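Putative peptidyl-arginine deiminase (Chlorobium tepidum, PDB 1XKN) probably hydrolyses the guanidino group of agmatine or of arginine residues in proteins, releasing ammonia. Local coordinates at residues G166-T172 against I199-L205; P9-A13 against R223-E227; S28-K32 against S328-G333. The contacts are given in a common frame with arbitrary orientation. Residues are numbered along the deposited sequence.

Interaction 1 (G166-T172 against I199-L205); sequences GLLLTTT and IEKVLWL
Two parallel strands, 167-171 and 201-205, are joined through helix 186-197 in a beta-alpha-beta crossover, part of one alpha/beta module of the pentein propeller of guanidino-group-modifying enzymes. Their axes approach to 4.5 Å at 28°. The register runs in step from Leu167 with Lys201 to Thr171 with Leu205. Gly166 (phi/psi 118/-14), where a CB would jam against the preceding carbonyl O and clash with Glu200 OE1, starts the pairing, its O accepting from Glu200 N (2.8 Å) and Lys201 N (3.0 Å). Bonds then run from Leu168 N to Lys201 O (3.0 Å), Leu203 N to Leu168 O (2.8 Å), Thr170 N to Leu203 O (3.0 Å) and Leu205 N to Thr170 O (2.9 Å). On one face, Leu169 (t, p) lays CD1 3.8 Å from Leu203 CB and 3.6 Å from Leu205 CG; Leu167, Leu203 and Leu205 are all m, t. The leucines of this face meet strand 222-226, Met256 and helix 243-253, while Lys201 extends all-trans so that NZ reaches Thr257 O. Helix 186-197 covers the other face, where Leu168 (t, t) sets CD2 4.1 Å from Val202 CG1 and CB 4.1 Å from Ile199 CG2. Trp204 (m, chi2 84°) offers a ring face to Thr170 CG2, a CH-pi contact at 3.9 Å from the six-membered centroid; its NE1 bonds Glu190, and Thr170 OG1 bonds Ala159 O. Thr171 (chi1 p) is the N-cap of helix 172-175, its OG1 accepting from Cys174 N and donating to Gly216 O. The pairing ends as Thr172 N donates to Leu205 O at 2.9 Å.

Interaction 2 (P9-A13 against R223-E227); sequences PPEWA and RFVNE
Charge pairing fixes one end of this contact. Glu11 extends (chi1 and chi2 t, chi3 -63°) to set OE2 2.8 Å from NH1 of Arg223, a salt bridge whose hydrogen bond is weak, with an N-H...O angle of 132°; the carboxylate oxygen lies at the edge of the guanidinium, near its plane. Arg223 folds back through three successive m torsions and chi4 of -74°, which brings NE to Asp161 and NH2 to the carbonyls of Phe289 and Ala287. The firmest polar partner of Glu11 is His338, whose NE2 hydrogen-bonds OE1; OE2 also accepts from Ile291 N.

The backbones stay well apart: the nearest CA pair, Trp12 and Val225, is separated by 7.5 Å. Segment 9-13 is a link between strands 5-7 and 15-21, bent by a type I beta turn from Pro10 to Ala13 that is closed by Ala13 N to Pro10 O at 3.1 Å. It thus ties the N-terminal part of the pentein fold to strand 222-226, some 210 residues later. That strand is extended at Arg223 and Phe224 and turns a corner at Val225 (phi/psi -115/-21).

Aromatic and apolar packing is the work of Trp12. With chi1 p and chi2 78°, its indole lies across the corner: Asn226 CA sits 3.8 Å from the centroid of its six-membered ring in a CH-pi contact, and CH2 of Trp12 is 3.4 Å from Asn226 C. Val225 C lies over the same ring, 3.5 Å from Trp12 CZ3. Phe224 O lies at the ring edge, 3.5 Å from Trp12 CZ3, which also meets Phe224 CB at 3.7 Å.

Interaction 3 (S28-K32 against S328-G333); sequences SWPGK and SDLIWG
Two indole N-H groups donate to backbone carbonyls in opposite senses: Trp29 NE1 to Leu330 O and Trp332 NE1 to Pro30 O, each 2.9 Å. The acceptors lie in a type II beta turn, Trp29 to Lys32, and a 3-10 segment, 330-333, which dock two loops of the pentein fold, one preceding helix 36-50 and the other following strand 321-326. Gly31 (83/2) permits the turn, closed by Lys32 N to Trp29 O at 3.0 Å. Lys32 (t, t, p, t) puts NZ 3.4 Å from Asp329 OD1, a salt bridge with a weak hydrogen bond. Waters bridge Lys32 O to Asp329 O, Lys32 NZ to Ser328 O, and Ser28 O to Gly333 O. Packing follows: Trp29 (chi1 m) lays CZ2 3.8 Å from Leu330 CD1, while Trp332 (chi1 t) sets CZ2 3.7 Å from Pro30 CG and meets Tyr277 edge-to-face. A CB on Gly333 would hit Trp29 NE1; instead Gly333 CA approaches Ser28 O at 3.3 Å.

Interaction 1 is buried sheet pairing, held by regular backbone bonds, with leucines dominating one face; interaction 2 sets a turn against the end of a strand and interaction 3 joins two loops, both partly buried and largely through side chains. Interactions 1 and 2 touch: Phe224 packs on Leu167, Leu169 and Leu203, so strand 222-226 meets both the first sheet and Trp12 of the N-terminal turn. Interaction 3 lies across the chain's centre, about 31 Å from interaction 1 and 29 Å from interaction 2, centre to centre. Tryptophan ring faces meet CH groups in interactions 1 and 2; in interaction 3 two indole N-H groups donate to carbonyls, and waters bridge backbones and Lys32.

Interaction 1 (G166-T172 against I199-L205)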
ATOM      1  N   GLY A 166       8.501   0.611 -15.714  1.00  5.00           N
ATOM      2  CA  GLY A 166       7.919  -0.369 -16.614  1.00  3.92           C
ATOM      3  C   GLY A 166       7.584  -1.733 -16.043  1.00  3.64           C
ATOM      4  O   GLY A 166       6.872  -2.510 -16.685  1.00  4.23           O
ATOM      5  N   LEU A 167       8.095  -2.038 -14.857  1.00  3.57           N
ATOM      6  CA  LEU A 167       7.815  -3.325 -14.237  1.00  3.45           C
ATOM      7  C   LEU A 167       6.710  -3.216 -13.205  1.00  3.24           C
ATOM      8  O   LEU A 167       6.572  -2.198 -12.527  1.00  3.51           O
ATOM      9  CB  LEU A 167       9.063  -3.881 -13.551  1.00  3.33           C
ATOM     10  CG  LEU A 167      10.331  -4.036 -14.391  1.00  4.77           C
ATOM     11  CD1 LEU A 167      11.419  -4.653 -13.524  1.00  4.80           C
ATOM     12  CD2 LEU A 167      10.054  -4.899 -15.608  1.00  4.86           C
ATOM     13  N   LEU A 168       5.915  -4.275 -13.102  1.00  3.83           N
ATOM     14  CA  LEU A 168       4.836  -4.342 -12.126  1.00  3.61           C
ATOM     15  C   LEU A 168       4.842  -5.753 -11.553  1.00  3.87           C
ATOM     16  O   LEU A 168       4.756  -6.740 -12.291  1.00  4.13           O
ATOM     17  CB  LEU A 168       3.480  -4.021 -12.769  1.00  4.48           C
ATOM     18  CG  LEU A 168       2.270  -4.060 -11.827  1.00  3.34           C
ATOM     19  CD1 LEU A 168       1.190  -3.110 -12.322  1.00  4.01           C
ATOM     20  CD2 LEU A 168       1.727  -5.484 -11.719  1.00  3.09           C
ATOM     21  N   LEU A 169       4.971  -5.826 -10.233  1.00  2.49           N
ATOM     22  CA  LEU A 169       5.005  -7.090  -9.507  1.00  2.74           C
ATOM     23  C   LEU A 169       3.628  -7.358  -8.902  1.00  2.56           C
ATOM     24  O   LEU A 169       3.015  -6.463  -8.319  1.00  3.68           O
ATOM     25  CB  LEU A 169       6.053  -7.008  -8.394  1.00  4.57           C
ATOM     26  CG  LEU A 169       6.356  -8.269  -7.589  1.00  6.77           C
ATOM     27  CD1 LEU A 169       7.026  -9.289  -8.496  1.00  6.35           C
ATOM     28  CD2 LEU A 169       7.265  -7.933  -6.409  1.00  8.70           C
ATOM     29  N   THR A 170       3.141  -8.587  -9.043  1.00  3.58           N
ATOM     30  CA  THR A 170       1.833  -8.947  -8.497  1.00  3.81           C
ATOM     31  C   THR A 170       1.806 -10.437  -8.172  1.00  4.32           C
ATOM     32  O   THR A 170       2.842 -11.100  -8.221  1.00  4.57           O
ATOM     33  CB  THR A 170       0.704  -8.599  -9.502  1.00  4.59           C
ATOM     34  OG1 THR A 170      -0.571  -8.744  -8.868  1.00  2.45           O
ATOM     35  CG2 THR A 170       0.763  -9.514 -10.720  1.00  3.60           C
ATOM     36  N   THR A 171       0.637 -10.965  -7.823  1.00  4.14           N
ATOM     37  CA  THR A 171       0.538 -12.390  -7.518  1.00  3.49           C
ATOM     38  C   THR A 171      -0.611 -13.027  -8.273  1.00  3.39           C
ATOM     39  O   THR A 171      -1.653 -12.405  -8.500  1.00  4.30           O
ATOM     40  CB  THR A 171       0.311 -12.666  -6.014  1.00  4.31           C
ATOM     41  OG1 THR A 171      -0.972 -12.167  -5.623  1.00  4.34           O
ATOM     42  CG2 THR A 171       1.393 -12.009  -5.178  1.00  5.23           C
ATOM     43  N   THR A 172      -0.413 -14.279  -8.661  1.00  4.01           N
ATOM     44  CA  THR A 172      -1.440 -15.025  -9.366  1.00  5.50           C
ATOM     45  C   THR A 172      -2.576 -15.293  -8.384  1.00  4.69           C
ATOM     46  O   THR A 172      -3.750 -15.235  -8.743  1.00  4.67           O
ATOM     47  CB  THR A 172      -0.873 -16.356  -9.889  1.00  6.77           C
ATOM     48  OG1 THR A 172       0.103 -16.085 -10.903  1.00  8.77           O
ATOM     49  CG2 THR A 172      -1.978 -17.224 -10.473  1.00 10.04           C
ATOM     50  N   ILE A 199       2.539   0.287 -17.782  1.00  4.89           N
ATOM     51  CA  ILE A 199       3.657  -0.614 -17.545  1.00  5.91           C
ATOM     52  C   ILE A 199       3.933  -1.473 -18.778  1.00  4.98           C
ATOM     53  O   ILE A 199       3.101  -1.558 -19.688  1.00  5.02           O
ATOM     54  CB  ILE A 199       3.418  -1.487 -16.286  1.00  6.22           C
ATOM     55  CG1 ILE A 199       2.050  -2.167 -16.342  1.00  8.16           C
ATOM     56  CG2 ILE A 199       3.525  -0.618 -15.040  1.00  9.12           C
ATOM     57  CD1 ILE A 199       2.024  -3.423 -17.189  1.00  9.33           C
ATOM     58  N   GLU A 200       5.115  -2.083 -18.821  1.00  4.78           N
ATOM     59  CA  GLU A 200       5.524  -2.898 -19.963  1.00  6.74           C
ATOM     60  C   GLU A 200       5.656  -4.387 -19.692  1.00  6.67           C
ATOM     61  O   GLU A 200       5.473  -5.202 -20.599  1.00  7.63           O
ATOM     62  CB  GLU A 200       6.858  -2.392 -20.520  1.00  9.10           C
ATOM     63  CG  GLU A 200       6.752  -1.154 -21.398  1.00 14.20           C
ATOM     64  CD  GLU A 200       6.303   0.072 -20.640  1.00 16.55           C
ATOM     65  OE1 GLU A 200       7.045   0.524 -19.740  1.00 20.32           O
ATOM     66  OE2 GLU A 200       5.210   0.589 -20.948  1.00 17.79           O
ATOM     67  N   LYS A 201       5.986  -4.745 -18.456  1.00  4.58           N
ATOM     68  CA  LYS A 201       6.151  -6.148 -18.101  1.00  4.95           C
ATOM     69  C   LYS A 201       5.539  -6.451 -16.745  1.00  4.25           C
ATOM     70  O   LYS A 201       5.810  -5.762 -15.762  1.00  4.88           O
ATOM     71  CB  LYS A 201       7.642  -6.511 -18.084  1.00  4.51           C
ATOM     72  CG  LYS A 201       7.941  -7.989 -17.823  1.00  4.30           C
ATOM     73  CD  LYS A 201       9.440  -8.253 -17.877  1.00  5.19           C
ATOM     74  CE  LYS A 201       9.767  -9.731 -17.722  1.00  6.09           C
ATOM     75  NZ  LYS A 201      11.245  -9.966 -17.769  1.00  7.34           N
ATOM     76  N   VAL A 202       4.704  -7.482 -16.704  1.00  3.69           N
ATOM     77  CA  VAL A 202       4.067  -7.901 -15.470  1.00  3.34           C
ATOM     78  C   VAL A 202       4.769  -9.146 -14.955  1.00  4.32           C
ATOM     79  O   VAL A 202       4.901 -10.143 -15.670  1.00  4.17           O
ATOM     80  CB  VAL A 202       2.571  -8.222 -15.676  1.00  3.38           C
ATOM     81  CG1 VAL A 202       1.942  -8.643 -14.356  1.00  4.83           C
ATOM     82  CG2 VAL A 202       1.854  -7.006 -16.244  1.00  5.99           C
ATOM     83  N   LEU A 203       5.227  -9.076 -13.711  1.00  1.78           N
ATOM     84  CA  LEU A 203       5.924 -10.189 -13.078  1.00  4.25           C
ATOM     85  C   LEU A 203       4.957 -10.875 -12.123  1.00  4.05           C
ATOM     86  O   LEU A 203       4.597 -10.319 -11.082  1.00  4.47           O
ATOM     87  CB  LEU A 203       7.138  -9.666 -12.308  1.00  4.91           C
ATOM     88  CG  LEU A 203       8.182  -8.876 -13.101  1.00  6.87           C
ATOM     89  CD1 LEU A 203       9.182  -8.257 -12.143  1.00  8.01           C
ATOM     90  CD2 LEU A 203       8.884  -9.792 -14.095  1.00  6.48           C
ATOM     91  N   TRP A 204       4.545 -12.087 -12.473  1.00  3.92           N
ATOM     92  CA  TRP A 204       3.594 -12.827 -11.654  1.00  4.79           C
ATOM     93  C   TRP A 204       4.185 -13.778 -10.626  1.00  5.21           C
ATOM     94  O   TRP A 204       4.737 -14.820 -10.981  1.00  6.79           O
ATOM     95  CB  TRP A 204       2.640 -13.631 -12.542  1.00  3.95           C
ATOM     96  CG  TRP A 204       1.778 -12.812 -13.436  1.00  4.71           C
ATOM     97  CD1 TRP A 204       2.102 -12.312 -14.663  1.00  5.76           C
ATOM     98  CD2 TRP A 204       0.422 -12.424 -13.188  1.00  4.19           C
ATOM     99  NE1 TRP A 204       1.026 -11.637 -15.199  1.00  5.38           N
ATOM    100  CE2 TRP A 204      -0.016 -11.688 -14.310  1.00  5.22           C
ATOM    101  CE3 TRP A 204      -0.465 -12.624 -12.120  1.00  6.16           C
ATOM    102  CZ2 TRP A 204      -1.304 -11.156 -14.400  1.00  7.22           C
ATOM    103  CZ3 TRP A 204      -1.749 -12.093 -12.210  1.00  6.53           C
ATOM    104  CH2 TRP A 204      -2.154 -11.365 -13.343  1.00  6.76           C
ATOM    105  N   LEU A 205       4.059 -13.422  -9.350  1.00  6.32           N
ATOM    106  CA  LEU A 205       4.533 -14.289  -8.276  1.00  4.27           C
ATOM    107  C   LEU A 205       3.395 -15.262  -7.984  1.00  5.52           C
ATOM    108  O   LEU A 205       2.331 -15.173  -8.601  1.00  5.36           O
ATOM    109  CB  LEU A 205       4.871 -13.477  -7.024  1.00  5.05           C
ATOM    110  CG  LEU A 205       6.046 -12.505  -7.180  1.00  4.07           C
ATOM    111  CD1 LEU A 205       6.256 -11.746  -5.872  1.00  7.43           C
ATOM    112  CD2 LEU A 205       7.304 -13.281  -7.551  1.00  6.77           C
TER

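Interaction 2 (P9-A13 against R223-E227)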
ATOM      1  N   PRO A   9       4.065   6.575 -10.762  1.00  4.56           N
ATOM      2  CA  PRO A   9       5.334   6.762 -10.057  1.00  4.27           C
ATOM      3  C   PRO A   9       5.550   5.677  -9.013  1.00  4.08           C
ATOM      4  O   PRO A   9       4.590   5.143  -8.451  1.00  4.14           O
ATOM      5  CB  PRO A   9       5.168   8.132  -9.403  1.00  3.55           C
ATOM      6  CG  PRO A   9       4.255   8.846 -10.348  1.00  4.32           C
ATOM      7  CD  PRO A   9       3.232   7.786 -10.677  1.00  4.98           C
ATOM      8  N   PRO A  10       6.815   5.325  -8.748  1.00  4.72           N
ATOM      9  CA  PRO A  10       7.085   4.298  -7.742  1.00  4.02           C
ATOM     10  C   PRO A  10       6.831   4.929  -6.374  1.00  4.29           C
ATOM     11  O   PRO A  10       6.790   6.154  -6.249  1.00  4.50           O
ATOM     12  CB  PRO A  10       8.555   3.958  -7.979  1.00  5.18           C
ATOM     13  CG  PRO A  10       9.122   5.269  -8.418  1.00  5.38           C
ATOM     14  CD  PRO A  10       8.065   5.808  -9.359  1.00  4.16           C
ATOM     15  N   GLU A  11       6.662   4.100  -5.353  1.00  3.54           N
ATOM     16  CA  GLU A  11       6.374   4.604  -4.023  1.00  3.58           C
ATOM     17  C   GLU A  11       7.478   5.477  -3.434  1.00  4.57           C
ATOM     18  O   GLU A  11       7.215   6.309  -2.567  1.00  5.01           O
ATOM     19  CB  GLU A  11       6.076   3.432  -3.090  1.00  4.61           C
ATOM     20  CG  GLU A  11       5.447   3.823  -1.775  1.00  4.79           C
ATOM     21  CD  GLU A  11       4.867   2.627  -1.057  1.00  5.99           C
ATOM     22  OE1 GLU A  11       3.937   2.009  -1.614  1.00  5.88           O
ATOM     23  OE2 GLU A  11       5.343   2.304   0.051  1.00  4.82           O
ATOM     24  N   TRP A  12       8.710   5.295  -3.899  1.00  4.29           N
ATOM     25  CA  TRP A  12       9.823   6.083  -3.384  1.00  4.00           C
ATOM     26  C   TRP A  12      10.001   7.427  -4.095  1.00  3.35           C
ATOM     27  O   TRP A  12      10.881   8.204  -3.732  1.00  4.30           O
ATOM     28  CB  TRP A  12      11.129   5.283  -3.455  1.00  4.69           C
ATOM     29  CG  TRP A  12      11.521   4.879  -4.840  1.00  5.15           C
ATOM     30  CD1 TRP A  12      12.103   5.664  -5.793  1.00  5.35           C
ATOM     31  CD2 TRP A  12      11.329   3.595  -5.436  1.00  4.84           C
ATOM     32  NE1 TRP A  12      12.287   4.946  -6.951  1.00  6.61           N
ATOM     33  CE2 TRP A  12      11.822   3.671  -6.758  1.00  5.26           C
ATOM     34  CE3 TRP A  12      10.789   2.381  -4.982  1.00  5.21           C
ATOM     35  CZ2 TRP A  12      11.789   2.583  -7.631  1.00  4.07           C
ATOM     36  CZ3 TRP A  12      10.757   1.300  -5.854  1.00  3.93           C
ATOM     37  CH2 TRP A  12      11.256   1.410  -7.161  1.00  5.54           C
ATOM     38  N   ALA A  13       9.177   7.701  -5.103  1.00  4.44           N
ATOM     39  CA  ALA A  13       9.261   8.975  -5.808  1.00  4.54           C
ATOM     40  C   ALA A  13       8.740  10.046  -4.852  1.00  5.31           C
ATOM     41  O   ALA A  13       7.994   9.744  -3.927  1.00  5.64           O
ATOM     42  CB  ALA A  13       8.410   8.938  -7.079  1.00  4.93           C
ATOM     43  N   ARG A 223       8.382  -6.423  -2.469  1.00  4.04           N
ATOM     44  CA  ARG A 223       8.278  -5.002  -2.805  1.00  3.70           C
ATOM     45  C   ARG A 223       9.507  -4.468  -3.542  1.00  3.65           C
ATOM     46  O   ARG A 223      10.635  -4.839  -3.234  1.00  3.65           O
ATOM     47  CB  ARG A 223       8.125  -4.181  -1.518  1.00  4.19           C
ATOM     48  CG  ARG A 223       6.956  -4.556  -0.615  1.00  4.40           C
ATOM     49  CD  ARG A 223       5.650  -3.989  -1.148  1.00  4.36           C
ATOM     50  NE  ARG A 223       5.749  -2.551  -1.372  1.00  3.73           N
ATOM     51  CZ  ARG A 223       5.760  -1.638  -0.407  1.00  5.53           C
ATOM     52  NH1 ARG A 223       5.866  -0.353  -0.710  1.00  6.16           N
ATOM     53  NH2 ARG A 223       5.643  -2.009   0.859  1.00  4.09           N
ATOM     54  N   PHE A 224       9.290  -3.590  -4.516  1.00  3.52           N
ATOM     55  CA  PHE A 224      10.418  -2.975  -5.205  1.00  2.76           C
ATOM     56  C   PHE A 224      10.964  -1.929  -4.230  1.00  2.70           C
ATOM     57  O   PHE A 224      10.186  -1.259  -3.554  1.00  4.16           O
ATOM     58  CB  PHE A 224       9.965  -2.266  -6.488  1.00  3.77           C
ATOM     59  CG  PHE A 224       9.967  -3.143  -7.703  1.00  2.75           C
ATOM     60  CD1 PHE A 224      11.170  -3.601  -8.241  1.00  2.88           C
ATOM     61  CD2 PHE A 224       8.772  -3.529  -8.300  1.00  2.75           C
ATOM     62  CE1 PHE A 224      11.181  -4.435  -9.354  1.00  2.25           C
ATOM     63  CE2 PHE A 224       8.773  -4.360  -9.408  1.00  2.40           C
ATOM     64  CZ  PHE A 224       9.980  -4.817  -9.940  1.00  2.19           C
ATOM     65  N   VAL A 225      12.287  -1.805  -4.136  1.00  4.52           N
ATOM     66  CA  VAL A 225      12.899  -0.804  -3.258  1.00  4.65           C
ATOM     67  C   VAL A 225      13.636   0.210  -4.129  1.00  5.38           C
ATOM     68  O   VAL A 225      13.923   1.326  -3.700  1.00  6.15           O
ATOM     69  CB  VAL A 225      13.879  -1.420  -2.221  1.00  5.93           C
ATOM     70  CG1 VAL A 225      13.095  -2.163  -1.146  1.00  9.28           C
ATOM     71  CG2 VAL A 225      14.864  -2.347  -2.908  1.00  8.00           C
ATOM     72  N   ASN A 226      13.958  -0.210  -5.347  1.00  2.62           N
ATOM     73  CA  ASN A 226      14.584   0.647  -6.347  1.00  3.13           C
ATOM     74  C   ASN A 226      14.324   0.021  -7.714  1.00  4.07           C
ATOM     75  O   ASN A 226      13.727  -1.055  -7.809  1.00  4.32           O
ATOM     76  CB  ASN A 226      16.090   0.875  -6.090  1.00  5.51           C
ATOM     77  CG  ASN A 226      16.921  -0.383  -6.194  1.00  3.45           C
ATOM     78  OD1 ASN A 226      16.933  -1.055  -7.221  1.00  5.55           O
ATOM     79  ND2 ASN A 226      17.642  -0.700  -5.121  1.00  8.69           N
ATOM     80  N   GLU A 227      14.749   0.705  -8.766  1.00  4.36           N
ATOM     81  CA  GLU A 227      14.529   0.265 -10.138  1.00  8.30           C
ATOM     82  C   GLU A 227      14.800  -1.204 -10.455  1.00  7.52           C
ATOM     83  O   GLU A 227      14.075  -1.812 -11.247  1.00  6.33           O
ATOM     84  CB  GLU A 227      15.345   1.156 -11.072  1.00 10.49           C
ATOM     85  CG  GLU A 227      14.816   1.251 -12.482  1.00 16.58           C
ATOM     86  CD  GLU A 227      15.270   2.524 -13.167  1.00 16.33           C
ATOM     87  OE1 GLU A 227      16.478   2.649 -13.468  1.00 23.46           O
ATOM     88  OE2 GLU A 227      14.420   3.412 -13.378  1.00 18.29           O
TER

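Interaction 3 (S28-K32 against S328-G333)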
ATOM      1  N   SER A  28     -13.842  -4.450  11.695  1.00 12.32           N
ATOM      2  CA  SER A  28     -12.525  -4.721  11.134  1.00 10.51           C
ATOM      3  C   SER A  28     -11.590  -5.272  12.202  1.00  7.85           C
ATOM      4  O   SER A  28     -10.691  -6.058  11.910  1.00  7.32           O
ATOM      5  CB  SER A  28     -11.929  -3.446  10.536  1.00 11.70           C
ATOM      6  OG  SER A  28     -12.677  -3.005   9.418  1.00 15.75           O
ATOM      7  N   TRP A  29     -11.813  -4.850  13.441  1.00  7.25           N
ATOM      8  CA  TRP A  29     -11.005  -5.289  14.578  1.00  6.02           C
ATOM      9  C   TRP A  29     -11.978  -5.786  15.648  1.00  7.30           C
ATOM     10  O   TRP A  29     -12.017  -5.254  16.756  1.00  5.72           O
ATOM     11  CB  TRP A  29     -10.194  -4.107  15.113  1.00  6.22           C
ATOM     12  CG  TRP A  29      -9.184  -3.561  14.138  1.00  5.42           C
ATOM     13  CD1 TRP A  29      -7.909  -4.008  13.945  1.00  5.09           C
ATOM     14  CD2 TRP A  29      -9.369  -2.470  13.220  1.00  5.98           C
ATOM     15  NE1 TRP A  29      -7.287  -3.263  12.967  1.00  5.50           N
ATOM     16  CE2 TRP A  29      -8.162  -2.317  12.504  1.00  5.22           C
ATOM     17  CE3 TRP A  29     -10.440  -1.610  12.932  1.00  7.01           C
ATOM     18  CZ2 TRP A  29      -7.990  -1.339  11.519  1.00  5.77           C
ATOM     19  CZ3 TRP A  29     -10.269  -0.633  11.951  1.00  7.44           C
ATOM     20  CH2 TRP A  29      -9.051  -0.510  11.255  1.00  7.07           C
ATOM     21  N   PRO A  30     -12.752  -6.841  15.335  1.00  7.08           N
ATOM     22  CA  PRO A  30     -13.738  -7.396  16.269  1.00  6.71           C
ATOM     23  C   PRO A  30     -13.246  -7.709  17.677  1.00  6.78           C
ATOM     24  O   PRO A  30     -12.391  -8.568  17.875  1.00  7.99           O
ATOM     25  CB  PRO A  30     -14.248  -8.635  15.534  1.00  7.08           C
ATOM     26  CG  PRO A  30     -13.056  -9.074  14.751  1.00  7.47           C
ATOM     27  CD  PRO A  30     -12.526  -7.763  14.208  1.00  6.62           C
ATOM     28  N   GLY A  31     -13.797  -6.993  18.652  1.00  7.56           N
ATOM     29  CA  GLY A  31     -13.433  -7.219  20.039  1.00  6.96           C
ATOM     30  C   GLY A  31     -12.170  -6.539  20.528  1.00  7.58           C
ATOM     31  O   GLY A  31     -11.784  -6.713  21.684  1.00  7.90           O
ATOM     32  N   LYS A  32     -11.516  -5.770  19.667  1.00  7.54           N
ATOM     33  CA  LYS A  32     -10.298  -5.081  20.073  1.00  8.40           C
ATOM     34  C   LYS A  32     -10.043  -3.859  19.199  1.00  7.82           C
ATOM     35  O   LYS A  32      -8.991  -3.732  18.574  1.00  8.63           O
ATOM     36  CB  LYS A  32      -9.104  -6.039  20.005  1.00  8.79           C
ATOM     37  CG  LYS A  32      -7.883  -5.543  20.769  1.00 11.42           C
ATOM     38  CD  LYS A  32      -6.815  -6.622  20.899  1.00 14.62           C
ATOM     39  CE  LYS A  32      -6.251  -7.025  19.544  1.00 18.50           C
ATOM     40  NZ  LYS A  32      -5.160  -8.021  19.679  1.00 22.89           N
ATOM     41  N   SER A 328       1.007  -4.708  16.512  1.00  4.53           N
ATOM     42  CA  SER A 328       0.489  -5.894  17.182  1.00  5.15           C
ATOM     43  C   SER A 328      -1.037  -5.888  17.234  1.00  5.81           C
ATOM     44  O   SER A 328      -1.671  -6.936  17.126  1.00  5.81           O
ATOM     45  CB  SER A 328       1.055  -5.986  18.601  1.00  7.52           C
ATOM     46  OG  SER A 328       2.462  -6.160  18.574  1.00  7.00           O
ATOM     47  N   ASP A 329      -1.624  -4.709  17.410  1.00  6.00           N
ATOM     48  CA  ASP A 329      -3.075  -4.606  17.455  1.00  6.39           C
ATOM     49  C   ASP A 329      -3.656  -4.262  16.093  1.00  5.69           C
ATOM     50  O   ASP A 329      -4.733  -4.737  15.735  1.00  5.95           O
ATOM     51  CB  ASP A 329      -3.518  -3.561  18.478  1.00  6.30           C
ATOM     52  CG  ASP A 329      -3.196  -3.968  19.901  1.00  7.99           C
ATOM     53  OD1 ASP A 329      -3.613  -5.070  20.315  1.00  9.20           O
ATOM     54  OD2 ASP A 329      -2.532  -3.179  20.602  1.00  8.38           O
ATOM     55  N   LEU A 330      -2.953  -3.436  15.328  1.00  4.99           N
ATOM     56  CA  LEU A 330      -3.452  -3.062  14.013  1.00  4.95           C
ATOM     57  C   LEU A 330      -3.653  -4.286  13.126  1.00  5.15           C
ATOM     58  O   LEU A 330      -4.660  -4.392  12.425  1.00  4.25           O
ATOM     59  CB  LEU A 330      -2.489  -2.089  13.330  1.00  4.69           C
ATOM     60  CG  LEU A 330      -2.916  -1.613  11.937  1.00  3.54           C
ATOM     61  CD1 LEU A 330      -4.236  -0.859  12.034  1.00  4.30           C
ATOM     62  CD2 LEU A 330      -1.831  -0.716  11.343  1.00  4.45           C
ATOM     63  N   ILE A 331      -2.700  -5.214  13.175  1.00  5.28           N
ATOM     64  CA  ILE A 331      -2.739  -6.418  12.349  1.00  5.09           C
ATOM     65  C   ILE A 331      -3.972  -7.312  12.535  1.00  4.85           C
ATOM     66  O   ILE A 331      -4.241  -8.186  11.708  1.00  5.80           O
ATOM     67  CB  ILE A 331      -1.434  -7.250  12.537  1.00  3.51           C
ATOM     68  CG1 ILE A 331      -1.269  -8.237  11.379  1.00  4.51           C
ATOM     69  CG2 ILE A 331      -1.458  -7.990  13.859  1.00  5.31           C
ATOM     70  CD1 ILE A 331      -1.209  -7.574  10.010  1.00  5.07           C
ATOM     71  N   TRP A 332      -4.719  -7.095  13.614  1.00  5.09           N
ATOM     72  CA  TRP A 332      -5.936  -7.868  13.860  1.00  4.98           C
ATOM     73  C   TRP A 332      -6.936  -7.482  12.766  1.00  4.64           C
ATOM     74  O   TRP A 332      -7.901  -8.199  12.508  1.00  4.60           O
ATOM     75  CB  TRP A 332      -6.494  -7.543  15.253  1.00  4.48           C
ATOM     76  CG  TRP A 332      -7.794  -8.225  15.621  1.00  6.35           C
ATOM     77  CD1 TRP A 332      -8.860  -7.652  16.257  1.00  6.18           C
ATOM     78  CD2 TRP A 332      -8.152  -9.601  15.404  1.00  6.21           C
ATOM     79  NE1 TRP A 332      -9.859  -8.580  16.447  1.00  5.29           N
ATOM     80  CE2 TRP A 332      -9.453  -9.783  15.934  1.00  5.72           C
ATOM     81  CE3 TRP A 332      -7.504 -10.694  14.817  1.00  5.65           C
ATOM     82  CZ2 TRP A 332     -10.115 -11.014  15.892  1.00  4.93           C
ATOM     83  CZ3 TRP A 332      -8.164 -11.922  14.774  1.00  6.64           C
ATOM     84  CH2 TRP A 332      -9.459 -12.070  15.311  1.00  4.73           C
ATOM     85  N   GLY A 333      -6.681  -6.342  12.123  1.00  4.25           N
ATOM     86  CA  GLY A 333      -7.533  -5.876  11.040  1.00  6.84           C
ATOM     87  C   GLY A 333      -7.162  -6.580   9.743  1.00  4.66           C
ATOM     88  O   GLY A 333      -7.816  -6.398   8.712  1.00  7.60           O
TER
HETATM   89  O   HOH W   1     -10.511  -6.606   8.672  1.00 15.96           O
HETATM   90  O   HOH W   2      -6.966  -4.971  17.393  1.00  8.76           O
HETATM   91  O   HOH W   3      -3.735  -8.661  17.528  1.00  9.96           O